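Local coordinates for SusD-like carbohydrate binding protein BF1063 (Bacteroides fragilis NCTC 9343, PDB 3I4G) that probably binds carbohydrate at the bacterial outer membrane as a SusD-like lipoprotein, at residues W48-I54 with L381-I385; S279-A285 with S356-M362; E292-G296 with N424-V428; L395-E400 with L436-R441. All coordinates share one frame; numbering follows the deposited sequence.

Interaction 1: W48-I54 with L381-I385; sequences WSYHGMI and LTPVI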
loop_
_atom_site.group_PDB
_atom_site.type_symbol
_atom_site.label_atom_id
_atom_site.label_comp_id
_atom_site.label_asym_id
_atom_site.label_seq_id
_atom_site.Cartn_x
_atom_site.Cartn_y
_atom_site.Cartn_z
ATOM N N TRP A 48 4.118 -1.713 6.981
ATOM C CA TRP A 48 3.230 -0.557 7.030
ATOM C C TRP A 48 3.954 0.770 7.147
ATOM O O TRP A 48 3.302 1.790 7.265
ATOM C CB TRP A 48 2.240 -0.681 8.188
ATOM C CG TRP A 48 1.419 -1.936 8.111
ATOM C CD1 TRP A 48 0.936 -2.527 6.988
ATOM C CD2 TRP A 48 0.968 -2.755 9.210
ATOM N NE1 TRP A 48 0.219 -3.642 7.313
ATOM C CE2 TRP A 48 0.237 -3.815 8.666
ATOM C CE3 TRP A 48 1.140 -2.701 10.580
ATOM C CZ2 TRP A 48 -0.323 -4.806 9.442
ATOM C CZ3 TRP A 48 0.585 -3.684 11.358
ATOM C CH2 TRP A 48 -0.117 -4.737 10.797
ATOM N N SER A 49 5.285 0.770 7.140
ATOM C CA SER A 49 6.035 2.025 7.188
ATOM C C SER A 49 5.923 2.731 5.837
ATOM O O SER A 49 5.445 2.153 4.846
ATOM C CB SER A 49 7.494 1.801 7.555
ATOM O OG SER A 49 8.260 1.279 6.471
ATOM N N TYR A 50 6.325 3.983 5.754
ATOM C CA TYR A 50 6.091 4.674 4.471
ATOM C C TYR A 50 6.892 4.040 3.342
ATOM O O TYR A 50 6.405 3.955 2.218
ATOM C CB TYR A 50 6.276 6.206 4.561
ATOM C CG TYR A 50 7.659 6.779 4.663
ATOM C CD1 TYR A 50 8.465 6.849 3.545
ATOM C CD2 TYR A 50 8.165 7.285 5.841
ATOM C CE1 TYR A 50 9.701 7.410 3.600
ATOM C CE2 TYR A 50 9.434 7.842 5.884
ATOM C CZ TYR A 50 10.177 7.911 4.783
ATOM O OH TYR A 50 11.437 8.480 4.893
ATOM N N HIS A 51 8.125 3.641 3.599
ATOM C CA HIS A 51 8.916 2.973 2.574
ATOM C C HIS A 51 8.474 1.520 2.410
ATOM O O HIS A 51 8.542 0.962 1.298
ATOM C CB HIS A 51 10.412 3.061 2.891
ATOM C CG HIS A 51 11.332 2.786 1.734
ATOM N ND1 HIS A 51 11.170 1.756 0.835
ATOM C CD2 HIS A 51 12.483 3.392 1.401
ATOM C CE1 HIS A 51 12.180 1.766 -0.026
ATOM N NE2 HIS A 51 12.997 2.753 0.299
ATOM N N GLY A 52 7.979 0.881 3.454
ATOM C CA GLY A 52 7.550 -0.489 3.335
ATOM C C GLY A 52 6.231 -0.699 2.643
ATOM O O GLY A 52 6.037 -1.735 1.994
HETATM N N MSE A 53 5.341 0.287 2.766
HETATM C CA MSE A 53 4.011 0.214 2.207
HETATM C C MSE A 53 3.834 1.136 1.001
HETATM O O MSE A 53 3.843 0.681 -0.133
HETATM C CB MSE A 53 2.978 0.533 3.304
HETATM C CG MSE A 53 1.483 0.464 2.850
HETATM SE SE MSE A 53 0.252 0.543 4.287
HETATM C CE MSE A 53 0.517 2.452 4.688
ATOM N N ILE A 54 3.733 2.438 1.218
ATOM C CA ILE A 54 3.463 3.402 0.132
ATOM C C ILE A 54 4.455 3.272 -0.984
ATOM O O ILE A 54 4.077 3.180 -2.167
ATOM C CB ILE A 54 3.427 4.832 0.700
ATOM C CG1 ILE A 54 2.226 4.997 1.619
ATOM C CG2 ILE A 54 3.378 5.889 -0.420
ATOM C CD1 ILE A 54 2.362 6.208 2.582
ATOM N N LEU A 381 -0.974 10.331 8.667
ATOM C CA LEU A 381 -1.941 9.254 8.826
ATOM C C LEU A 381 -1.976 8.471 7.526
ATOM O O LEU A 381 -2.373 9.019 6.473
ATOM C CB LEU A 381 -3.291 9.835 9.205
ATOM C CG LEU A 381 -4.443 8.933 9.621
ATOM C CD1 LEU A 381 -4.932 8.055 8.457
ATOM C CD2 LEU A 381 -4.034 8.082 10.802
ATOM N N THR A 382 -1.565 7.205 7.587
ATOM C CA THR A 382 -1.521 6.355 6.387
ATOM C C THR A 382 -2.413 5.141 6.586
ATOM O O THR A 382 -2.056 4.199 7.333
ATOM C CB THR A 382 -0.094 5.941 6.044
ATOM O OG1 THR A 382 0.438 5.153 7.108
ATOM C CG2 THR A 382 0.777 7.170 5.839
ATOM N N PRO A 383 -3.593 5.127 5.949
ATOM C CA PRO A 383 -4.447 3.950 6.059
ATOM C C PRO A 383 -3.830 2.673 5.509
ATOM O O PRO A 383 -3.096 2.711 4.505
ATOM C CB PRO A 383 -5.661 4.338 5.213
ATOM C CG PRO A 383 -5.685 5.850 5.304
ATOM C CD PRO A 383 -4.266 6.211 5.198
ATOM N N VAL A 384 -4.143 1.565 6.188
ATOM C CA VAL A 384 -3.741 0.229 5.786
ATOM C C VAL A 384 -4.946 -0.513 5.217
ATOM O O VAL A 384 -4.853 -1.195 4.197
ATOM C CB VAL A 384 -3.120 -0.512 6.978
ATOM C CG1 VAL A 384 -2.748 -1.910 6.563
ATOM C CG2 VAL A 384 -1.871 0.218 7.475
ATOM N N ILE A 385 -6.101 -0.405 5.867
ATOM C CA ILE A 385 -7.350 -0.987 5.400
ATOM C C ILE A 385 -8.422 0.090 5.411
ATOM O O ILE A 385 -8.748 0.654 6.459
ATOM C CB ILE A 385 -7.849 -2.153 6.283
ATOM C CG1 ILE A 385 -6.822 -3.294 6.379
ATOM C CG2 ILE A 385 -9.215 -2.683 5.796
ATOM C CD1 ILE A 385 -6.510 -4.056 5.076
HETATM O O HOH W 1 3.118 4.466 6.881
#
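A buried packing layer close to the centre of the molecule joins the short, weakly bonded helix 50-54 and Trp-48, just ahead of its N-cap, to one face of strand 380-386. Val-384 fills the angle between two large side chains, and valine's two methyls divide the work. CG1 comes within 3.5 Å of Trp-48 NE1 and lies against CD1, while CG2 is shared between the indole face, 4.1 Å from the centroid of the five-membered ring in a CH-pi contact, and the selenium SE of selenomethionine Met-53, at 3.8 Å. Met-53 leaves the helix with CG anti to the backbone N (chi1 -179°) and runs outstretched until a bend at chi3 lays its CE methyl beside Thr-382 OG1 and Pro-383 O. Thr-382 uses its apolar and its polar branch: CG2 packs on Ile-54 CD1 at 3.7 Å, and a water 2.8 Å from Thr-382 OG1 donates to Trp-48 O over 2.7 Å. Ser-49 caps the helix, its OG accepting from Gly-52 N at 3.1 Å. The indole N-H is spent on Tyr-135 OH, which helps fix the turn of the ring. Phe-203 of helix 197-211 also touches the indole, and strand 254-257 pairs with 380-386 antiparallel, bringing Ile-255 against both Trp-48 and Thr-382; a classic beta bulge puts Val-384 and Ile-385 opposite Phe-253.

Interaction 2: S279-A285 with S356-M362; sequences SLVNPAA and SRTGFMM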
loop_
_atom_site.group_PDB
_atom_site.type_symbol
_atom_site.label_atom_id
_atom_site.label_comp_id
_atom_site.label_asym_id
_atom_site.label_seq_id
_atom_site.Cartn_x
_atom_site.Cartn_y
_atom_site.Cartn_z
ATOM N N SER A 279 11.648 14.417 -3.538
ATOM C CA SER A 279 10.966 13.878 -4.730
ATOM C C SER A 279 11.236 12.409 -4.965
ATOM O O SER A 279 11.410 11.977 -6.095
ATOM C CB SER A 279 11.338 14.672 -5.998
ATOM O OG SER A 279 11.056 16.063 -5.850
ATOM N N LEU A 280 11.246 11.595 -3.917
ATOM C CA LEU A 280 11.554 10.158 -4.125
ATOM C C LEU A 280 10.421 9.399 -4.814
ATOM O O LEU A 280 10.679 8.492 -5.584
ATOM C CB LEU A 280 11.926 9.495 -2.798
ATOM C CG LEU A 280 12.384 8.032 -2.902
ATOM C CD1 LEU A 280 13.538 7.871 -3.872
ATOM C CD2 LEU A 280 12.764 7.441 -1.545
ATOM N N VAL A 281 9.162 9.742 -4.497
ATOM C CA VAL A 281 7.945 9.054 -5.014
ATOM C C VAL A 281 7.458 9.682 -6.309
ATOM O O VAL A 281 7.083 10.832 -6.313
ATOM C CB VAL A 281 6.816 9.076 -3.968
ATOM C CG1 VAL A 281 5.607 8.327 -4.510
ATOM C CG2 VAL A 281 7.314 8.497 -2.668
ATOM N N ASN A 282 7.524 8.957 -7.444
ATOM C CA ASN A 282 7.213 9.512 -8.769
ATOM C C ASN A 282 6.153 8.706 -9.546
ATOM O O ASN A 282 6.469 7.672 -10.146
ATOM C CB ASN A 282 8.504 9.541 -9.625
ATOM C CG ASN A 282 9.686 10.323 -9.044
ATOM O OD1 ASN A 282 10.793 10.162 -9.539
ATOM N ND2 ASN A 282 9.458 11.233 -8.083
ATOM N N PRO A 283 4.885 9.140 -9.533
ATOM C CA PRO A 283 3.865 8.448 -10.329
ATOM C C PRO A 283 4.231 8.380 -11.793
ATOM O O PRO A 283 4.897 9.253 -12.311
ATOM C CB PRO A 283 2.608 9.299 -10.095
ATOM C CG PRO A 283 2.849 9.972 -8.755
ATOM C CD PRO A 283 4.336 10.238 -8.742
ATOM N N ALA A 284 3.798 7.319 -12.449
ATOM C CA ALA A 284 4.081 7.072 -13.844
ATOM C C ALA A 284 2.924 7.381 -14.778
ATOM O O ALA A 284 1.754 7.431 -14.381
ATOM C CB ALA A 284 4.448 5.597 -14.035
ATOM N N ALA A 285 3.244 7.536 -16.060
ATOM C CA ALA A 285 2.233 7.781 -17.098
ATOM C C ALA A 285 1.133 6.737 -17.088
ATOM O O ALA A 285 -0.018 7.081 -17.315
ATOM C CB ALA A 285 2.864 7.845 -18.510
ATOM N N SER A 356 11.677 15.047 -9.538
ATOM C CA SER A 356 10.950 13.959 -10.127
ATOM C C SER A 356 11.596 13.417 -11.377
ATOM O O SER A 356 12.069 14.160 -12.225
ATOM C CB SER A 356 9.533 14.447 -10.507
ATOM O OG SER A 356 8.792 13.415 -11.159
ATOM N N ARG A 357 11.609 12.109 -11.513
ATOM C CA ARG A 357 12.109 11.460 -12.722
ATOM C C ARG A 357 11.024 11.272 -13.757
ATOM O O ARG A 357 11.305 10.937 -14.910
ATOM C CB ARG A 357 12.722 10.100 -12.400
ATOM C CG ARG A 357 14.051 10.206 -11.756
ATOM C CD ARG A 357 15.197 10.553 -12.769
ATOM N NE ARG A 357 16.379 10.799 -11.969
ATOM C CZ ARG A 357 16.663 11.962 -11.388
ATOM N NH1 ARG A 357 16.044 13.083 -11.738
ATOM N NH2 ARG A 357 17.601 11.994 -10.474
ATOM N N THR A 358 9.760 11.485 -13.385
ATOM C CA THR A 358 8.646 11.282 -14.310
ATOM C C THR A 358 7.930 12.555 -14.746
ATOM O O THR A 358 7.289 12.561 -15.790
ATOM C CB THR A 358 7.583 10.375 -13.697
ATOM O OG1 THR A 358 7.056 11.031 -12.542
ATOM C CG2 THR A 358 8.127 8.989 -13.269
ATOM N N GLY A 359 7.969 13.612 -13.948
ATOM C CA GLY A 359 7.141 14.785 -14.219
ATOM C C GLY A 359 5.887 14.793 -13.363
ATOM O O GLY A 359 5.149 15.787 -13.368
ATOM N N PHE A 360 5.618 13.701 -12.647
ATOM C CA PHE A 360 4.501 13.630 -11.699
ATOM C C PHE A 360 5.067 13.577 -10.290
ATOM O O PHE A 360 6.221 13.166 -10.053
ATOM C CB PHE A 360 3.638 12.401 -11.937
ATOM C CG PHE A 360 2.938 12.376 -13.276
ATOM C CD1 PHE A 360 1.864 13.216 -13.504
ATOM C CD2 PHE A 360 3.337 11.516 -14.298
ATOM C CE1 PHE A 360 1.185 13.188 -14.706
ATOM C CE2 PHE A 360 2.655 11.491 -15.499
ATOM C CZ PHE A 360 1.613 12.329 -15.711
HETATM N N MSE A 361 4.204 13.932 -9.357
HETATM C CA MSE A 361 4.453 13.821 -7.938
HETATM C C MSE A 361 3.207 13.304 -7.250
HETATM O O MSE A 361 2.108 13.363 -7.812
HETATM C CB MSE A 361 4.858 15.163 -7.366
HETATM C CG MSE A 361 6.178 15.702 -7.880
HETATM SE SE MSE A 361 7.702 14.600 -7.195
HETATM C CE MSE A 361 7.724 15.210 -5.515
HETATM N N MSE A 362 3.366 12.810 -6.020
HETATM C CA MSE A 362 2.224 12.344 -5.236
HETATM C C MSE A 362 1.642 13.463 -4.391
HETATM O O MSE A 362 2.320 14.071 -3.587
HETATM C CB MSE A 362 2.636 11.177 -4.312
HETATM C CG MSE A 362 1.497 10.647 -3.451
HETATM SE SE MSE A 362 2.048 9.073 -2.437
HETATM C CE MSE A 362 3.081 9.980 -1.189
HETATM O O HOH W 2 10.301 17.350 -8.250
HETATM O O HOH W 3 5.768 12.446 -4.549
#
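Strands 281-283 and 360-362 cross at 121° with their axes 4.8 Å apart, too skewed to pair as a ladder, and the direct hydrogen bonds between the segments use side chains. Asn-282 reaches both ways: OD1 accepts from Arg-357 N at 2.9 Å with an N-H...O angle of 168°, the donor standing above the carbonyl plane, while ND2 turns back to its own chain and donates to Ser-279 O and Val-281 O, lying above both carbonyl planes and meeting Val-281 O from the side. An amide suits this place because one flat group both accepts and donates. Thr-358 OG1 donates to Pro-283 O at 2.8 Å and accepts from Phe-360 N, so one hydroxyl joins the strands at the turn. That turn is built from overlapping ST turns: Ser-356 OG accepts from Thr-358 N and Gly-359 N and donates to Phe-360 O, and Gly-359 occupies a positive-phi position (phi 99°) that suits a residue without a side chain. Pro-283 CB rests on Phe-360 CB at 3.8 Å, and Pro-283 O sits at the edge of the phenyl ring, 3.4 Å from Phe-360 CD2. Selenomethionine Met-361, bent at chi2 and chi3, curls its CE to 3.5 Å from Ser-279 OG. One water accepts from Met-362 N and donates to Val-281 O. Strand 63-65 pairs with 281-283, and strand 323-325 with 360-362.

Interaction 3: E292-G296 with N424-V428; sequences EFKDG and NMPPV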
loop_
_atom_site.group_PDB
_atom_site.type_symbol
_atom_site.label_atom_id
_atom_site.label_comp_id
_atom_site.label_asym_id
_atom_site.label_seq_id
_atom_site.Cartn_x
_atom_site.Cartn_y
_atom_site.Cartn_z
ATOM N N GLU A 292 -10.594 7.583 -15.715
ATOM C CA GLU A 292 -11.580 7.921 -16.724
ATOM C C GLU A 292 -11.749 9.421 -16.926
ATOM O O GLU A 292 -11.320 10.229 -16.121
ATOM C CB GLU A 292 -12.924 7.328 -16.316
ATOM C CG GLU A 292 -12.937 5.813 -16.326
ATOM C CD GLU A 292 -14.031 5.186 -15.464
ATOM O OE1 GLU A 292 -14.928 5.879 -14.951
ATOM O OE2 GLU A 292 -14.027 3.933 -15.361
ATOM N N PHE A 293 -12.406 9.799 -18.037
ATOM C CA PHE A 293 -12.930 11.127 -18.157
ATOM C C PHE A 293 -14.092 11.218 -17.159
ATOM O O PHE A 293 -14.619 10.214 -16.668
ATOM C CB PHE A 293 -13.429 11.406 -19.582
ATOM C CG PHE A 293 -12.324 11.569 -20.592
ATOM C CD1 PHE A 293 -11.486 12.677 -20.540
ATOM C CD2 PHE A 293 -12.160 10.675 -21.626
ATOM C CE1 PHE A 293 -10.491 12.839 -21.496
ATOM C CE2 PHE A 293 -11.150 10.838 -22.560
ATOM C CZ PHE A 293 -10.330 11.910 -22.491
ATOM N N LYS A 294 -14.543 12.434 -16.898
ATOM C CA LYS A 294 -15.624 12.686 -15.941
ATOM C C LYS A 294 -16.927 11.976 -16.289
ATOM O O LYS A 294 -17.700 11.653 -15.379
ATOM C CB LYS A 294 -15.881 14.191 -15.845
ATOM C CG LYS A 294 -14.837 14.891 -15.075
ATOM C CD LYS A 294 -15.137 14.971 -13.627
ATOM C CE LYS A 294 -16.181 16.038 -13.318
ATOM N NZ LYS A 294 -16.268 16.193 -11.824
ATOM N N ASP A 295 -17.204 11.738 -17.571
ATOM C CA ASP A 295 -18.411 10.989 -17.957
ATOM C C ASP A 295 -18.251 9.469 -17.856
ATOM O O ASP A 295 -19.126 8.708 -18.270
ATOM C CB ASP A 295 -18.875 11.391 -19.381
ATOM C CG ASP A 295 -17.974 10.881 -20.469
ATOM O OD1 ASP A 295 -16.863 10.355 -20.183
ATOM O OD2 ASP A 295 -18.388 10.985 -21.652
ATOM N N GLY A 296 -17.120 9.020 -17.317
ATOM C CA GLY A 296 -16.893 7.600 -17.087
ATOM C C GLY A 296 -16.328 6.817 -18.247
ATOM O O GLY A 296 -16.154 5.594 -18.147
ATOM N N ASN A 424 -18.039 11.308 -7.090
ATOM C CA ASN A 424 -19.304 11.389 -7.829
ATOM C C ASN A 424 -19.182 10.976 -9.295
ATOM O O ASN A 424 -19.617 11.686 -10.211
ATOM C CB ASN A 424 -19.890 12.786 -7.714
ATOM C CG ASN A 424 -21.325 12.852 -8.193
ATOM O OD1 ASN A 424 -22.100 11.935 -7.932
ATOM N ND2 ASN A 424 -21.674 13.936 -8.877
HETATM N N MSE A 425 -18.558 9.826 -9.498
HETATM C CA MSE A 425 -18.395 9.281 -10.837
HETATM C C MSE A 425 -19.611 8.432 -11.245
HETATM O O MSE A 425 -20.267 7.864 -10.385
HETATM C CB MSE A 425 -17.097 8.485 -10.913
HETATM C CG MSE A 425 -15.874 9.385 -10.903
HETATM SE SE MSE A 425 -15.645 10.419 -12.571
HETATM C CE MSE A 425 -15.095 8.967 -13.664
ATOM N N PRO A 426 -19.876 8.329 -12.553
ATOM C CA PRO A 426 -21.085 7.630 -12.979
ATOM C C PRO A 426 -21.147 6.175 -12.561
ATOM O O PRO A 426 -20.159 5.460 -12.683
ATOM C CB PRO A 426 -21.023 7.704 -14.514
ATOM C CG PRO A 426 -20.086 8.711 -14.857
ATOM C CD PRO A 426 -19.163 8.922 -13.692
ATOM N N PRO A 427 -22.322 5.716 -12.112
ATOM C CA PRO A 427 -22.416 4.330 -11.662
ATOM C C PRO A 427 -22.228 3.273 -12.755
ATOM O O PRO A 427 -22.505 3.505 -13.943
ATOM C CB PRO A 427 -23.839 4.240 -11.098
ATOM C CG PRO A 427 -24.566 5.366 -11.664
ATOM C CD PRO A 427 -23.578 6.445 -11.899
ATOM N N VAL A 428 -21.668 2.148 -12.325
ATOM C CA VAL A 428 -21.497 0.937 -13.115
ATOM C C VAL A 428 -22.806 0.159 -13.117
ATOM O O VAL A 428 -23.467 0.063 -12.093
ATOM C CB VAL A 428 -20.362 0.062 -12.520
ATOM C CG1 VAL A 428 -20.288 -1.312 -13.178
ATOM C CG2 VAL A 428 -19.022 0.789 -12.648
HETATM O O HOH W 4 -18.594 12.897 -13.182
HETATM O O HOH W 5 -16.947 13.628 -11.015
#
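Selenomethionine Met-425 curls over the type I turn from Phe-293 to Gly-296, its CE methyl touching two oxygens about a right angle apart, 3.3 Å from Phe-293 O and 3.3 Å from Glu-292 OE1. CG lies anti to the carbonyl carbon (chi1 -72°), and bends at chi2 and chi3 in the same sense roll the chain back so that SE also lies 3.7 Å from Lys-294 O. A long, flexible and unbranched side chain suits this uneven surface of backbone and carboxylate oxygens. Phe-293 O also accepts the turn's own hydrogen bond, from Gly-296 N at 2.8 Å. Pro-426 continues the overlap: its CD meets Lys-294 O and its CG meets Asp-295 O, each at 3.5 Å, so the puckered ring lies along the end of the turn. Gly-296 has a phi of 86°, which suits glycine, and it lies against Pro-426 CG with little room for a side chain. Water adds a looser link at the rim, where one molecule accepts from Lys-294 NZ at 2.8 Å. The Glu-292 carboxylate finds its main partner in Arg-418, whose NE also bonds Pro-426 O. The contact joins two loops at the margin of the fold: Met-425 packs on Arg-418 of helix 414-418 and Pro-317 of helix 317-322, and Glu-292 touches His-442 of helix 433-447.

Interaction 4: L395-E400 with L436-R441; sequences LECLVE and LREIVR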
loop_
_atom_site.group_PDB
_atom_site.type_symbol
_atom_site.label_atom_id
_atom_site.label_comp_id
_atom_site.label_asym_id
_atom_site.label_seq_id
_atom_site.Cartn_x
_atom_site.Cartn_y
_atom_site.Cartn_z
ATOM N N LEU A 395 -16.936 -7.417 -3.884
ATOM C CA LEU A 395 -17.398 -7.547 -5.259
ATOM C C LEU A 395 -16.433 -8.427 -6.064
ATOM O O LEU A 395 -16.888 -9.294 -6.815
ATOM C CB LEU A 395 -17.565 -6.170 -5.890
ATOM C CG LEU A 395 -18.114 -6.168 -7.324
ATOM C CD1 LEU A 395 -19.463 -6.894 -7.432
ATOM C CD2 LEU A 395 -18.227 -4.727 -7.819
ATOM N N GLU A 396 -15.128 -8.221 -5.948
ATOM C CA GLU A 396 -14.164 -9.059 -6.659
ATOM C C GLU A 396 -14.381 -10.519 -6.302
ATOM O O GLU A 396 -14.391 -11.385 -7.174
ATOM C CB GLU A 396 -12.725 -8.636 -6.353
ATOM C CG GLU A 396 -11.668 -9.528 -6.985
ATOM C CD GLU A 396 -10.239 -9.144 -6.713
ATOM O OE1 GLU A 396 -9.949 -8.090 -6.121
ATOM O OE2 GLU A 396 -9.394 -9.955 -7.151
ATOM N N CYS A 397 -14.559 -10.808 -5.025
ATOM C CA CYS A 397 -14.749 -12.186 -4.563
ATOM C C CYS A 397 -16.037 -12.784 -5.121
ATOM O O CYS A 397 -16.061 -13.965 -5.512
ATOM C CB CYS A 397 -14.711 -12.290 -3.031
ATOM S SG CYS A 397 -13.084 -12.044 -2.314
ATOM N N LEU A 398 -17.122 -12.022 -5.134
ATOM C CA LEU A 398 -18.383 -12.547 -5.695
ATOM C C LEU A 398 -18.214 -12.889 -7.162
ATOM O O LEU A 398 -18.688 -13.938 -7.622
ATOM C CB LEU A 398 -19.518 -11.542 -5.565
ATOM C CG LEU A 398 -20.017 -11.220 -4.166
ATOM C CD1 LEU A 398 -21.077 -10.084 -4.301
ATOM C CD2 LEU A 398 -20.610 -12.434 -3.457
ATOM N N VAL A 399 -17.583 -11.992 -7.921
ATOM C CA VAL A 399 -17.325 -12.224 -9.342
ATOM C C VAL A 399 -16.488 -13.488 -9.553
ATOM O O VAL A 399 -16.840 -14.377 -10.343
ATOM C CB VAL A 399 -16.602 -11.058 -9.963
ATOM C CG1 VAL A 399 -16.061 -11.411 -11.390
ATOM C CG2 VAL A 399 -17.524 -9.835 -9.991
ATOM N N GLU A 400 -15.441 -13.649 -8.771
ATOM C CA GLU A 400 -14.545 -14.806 -8.948
ATOM C C GLU A 400 -15.158 -16.085 -8.451
ATOM O O GLU A 400 -14.805 -17.180 -8.931
ATOM C CB GLU A 400 -13.211 -14.551 -8.238
ATOM C CG GLU A 400 -12.392 -13.431 -8.790
ATOM C CD GLU A 400 -11.832 -13.672 -10.168
ATOM O OE1 GLU A 400 -11.956 -14.779 -10.724
ATOM O OE2 GLU A 400 -11.283 -12.713 -10.741
ATOM N N LEU A 436 -17.087 -7.650 -15.832
ATOM C CA LEU A 436 -17.052 -6.989 -14.533
ATOM C C LEU A 436 -15.698 -7.209 -13.810
ATOM O O LEU A 436 -15.241 -6.338 -13.071
ATOM C CB LEU A 436 -18.237 -7.430 -13.667
ATOM C CG LEU A 436 -18.461 -6.728 -12.343
ATOM C CD1 LEU A 436 -18.570 -5.188 -12.477
ATOM C CD2 LEU A 436 -19.735 -7.291 -11.664
ATOM N N ARG A 437 -15.023 -8.326 -14.067
ATOM C CA ARG A 437 -13.708 -8.554 -13.464
ATOM C C ARG A 437 -12.787 -7.386 -13.782
ATOM O O ARG A 437 -12.130 -6.840 -12.893
ATOM C CB ARG A 437 -13.064 -9.878 -13.948
ATOM C CG ARG A 437 -11.632 -10.051 -13.498
ATOM C CD ARG A 437 -10.963 -11.283 -14.059
ATOM N NE ARG A 437 -11.588 -12.484 -13.514
ATOM C CZ ARG A 437 -12.479 -13.260 -14.139
ATOM N NH1 ARG A 437 -12.864 -13.014 -15.381
ATOM N NH2 ARG A 437 -12.969 -14.336 -13.522
ATOM N N GLU A 438 -12.754 -6.971 -15.042
ATOM C CA GLU A 438 -11.818 -5.944 -15.463
ATOM C C GLU A 438 -12.248 -4.574 -14.944
ATOM O O GLU A 438 -11.406 -3.747 -14.610
ATOM C CB GLU A 438 -11.624 -5.969 -16.987
ATOM C CG GLU A 438 -11.246 -7.351 -17.581
ATOM C CD GLU A 438 -10.051 -8.048 -16.887
ATOM O OE1 GLU A 438 -10.119 -9.298 -16.736
ATOM O OE2 GLU A 438 -9.062 -7.369 -16.476
ATOM N N ILE A 439 -13.554 -4.347 -14.845
ATOM C CA ILE A 439 -14.059 -3.107 -14.294
ATOM C C ILE A 439 -13.678 -3.000 -12.812
ATOM O O ILE A 439 -13.248 -1.941 -12.361
ATOM C CB ILE A 439 -15.584 -3.030 -14.461
ATOM C CG1 ILE A 439 -15.933 -2.866 -15.931
ATOM C CG2 ILE A 439 -16.200 -1.906 -13.603
ATOM C CD1 ILE A 439 -17.408 -3.086 -16.252
ATOM N N VAL A 440 -13.834 -4.084 -12.051
ATOM C CA VAL A 440 -13.508 -4.040 -10.620
ATOM C C VAL A 440 -12.004 -3.876 -10.409
ATOM O O VAL A 440 -11.576 -3.122 -9.536
ATOM C CB VAL A 440 -14.053 -5.269 -9.870
ATOM C CG1 VAL A 440 -13.761 -5.134 -8.396
ATOM C CG2 VAL A 440 -15.540 -5.391 -10.056
ATOM N N ARG A 441 -11.188 -4.596 -11.165
ATOM C CA ARG A 441 -9.734 -4.462 -11.032
ATOM C C ARG A 441 -9.313 -3.058 -11.335
ATOM O O ARG A 441 -8.458 -2.492 -10.644
ATOM C CB ARG A 441 -8.976 -5.432 -11.944
ATOM C CG ARG A 441 -9.145 -6.865 -11.511
ATOM C CD ARG A 441 -8.223 -7.775 -12.272
ATOM N NE ARG A 441 -8.368 -9.168 -11.819
ATOM C CZ ARG A 441 -7.657 -10.180 -12.308
ATOM N NH1 ARG A 441 -6.829 -9.977 -13.315
ATOM N NH2 ARG A 441 -7.814 -11.408 -11.799
HETATM O O HOH W 6 -9.819 -10.684 -9.762
#
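Glu-400 and Arg-437 meet in a side-on, two-nitrogen salt bridge between antiparallel helices. Arg-437 NE donates to Glu-400 OE2 at 2.8 Å, and Arg-437 NH2 to Glu-400 OE1 at 3.0 Å with a nearly straight angle of 173°. Both oxygens lie close to the guanidinium plane, yet the carboxylate is turned 48° against it, so OE1 is met from above its own plane and OE2 on its syn side. Bends at chi2 of the glutamate and chi3 of the arginine bring the two groups together between the helices. Deeper in, branched aliphatic residues mesh: Val-440 CG2 touches Leu-395 CD2 at 3.6 Å, and Val-399 CG2 touches Leu-436 CD2 at 3.8 Å. Val-399 and Val-440 point at the partner helix, where the axes of the short segments pass 9.9 Å apart, at 161°; Leu-395 and Leu-436, both with CG anti to the backbone N, lie beside the valines.

A second shell steadies the carboxylate. A water donates to Glu-400 OE2 and to Glu-396 OE2, each at 2.7 Å, and accepts from Arg-441 NE; Arg-441 NH2 adds a long salt bridge to Glu-400 OE2. The nearby positive groups would probably help keep both glutamates ionised. Glu-396 is itself held by Arg-460 and Trp-461, and Arg-441 makes a cation-pi contact with Trp-461. Helix 407-412 packs on Leu-395 and Leu-436, and Trp-214 of helix 214-227 touches Glu-396 and Glu-400.

Overall arrangement
From the N terminus, the chain first lays down 48-54, which is joined only over 300 residues later by strand 380-386, so interaction 1 closes the longest loop and joins the N-terminal part to the later SusD-family region. Interaction 2 lies wholly within that loop, and the two touch where Ile-54 CG2 packs on Met-362 SE. Interaction 3 opens at 292-296, inside the loops of both, and closes after them at 424-428, crossing each. Strand 380-386 leads directly into helix 387-400, where interaction 4 begins; it follows interactions 1 and 2 in series but crosses interaction 3, which it meets through Val-428 against Leu-436 and Ile-439.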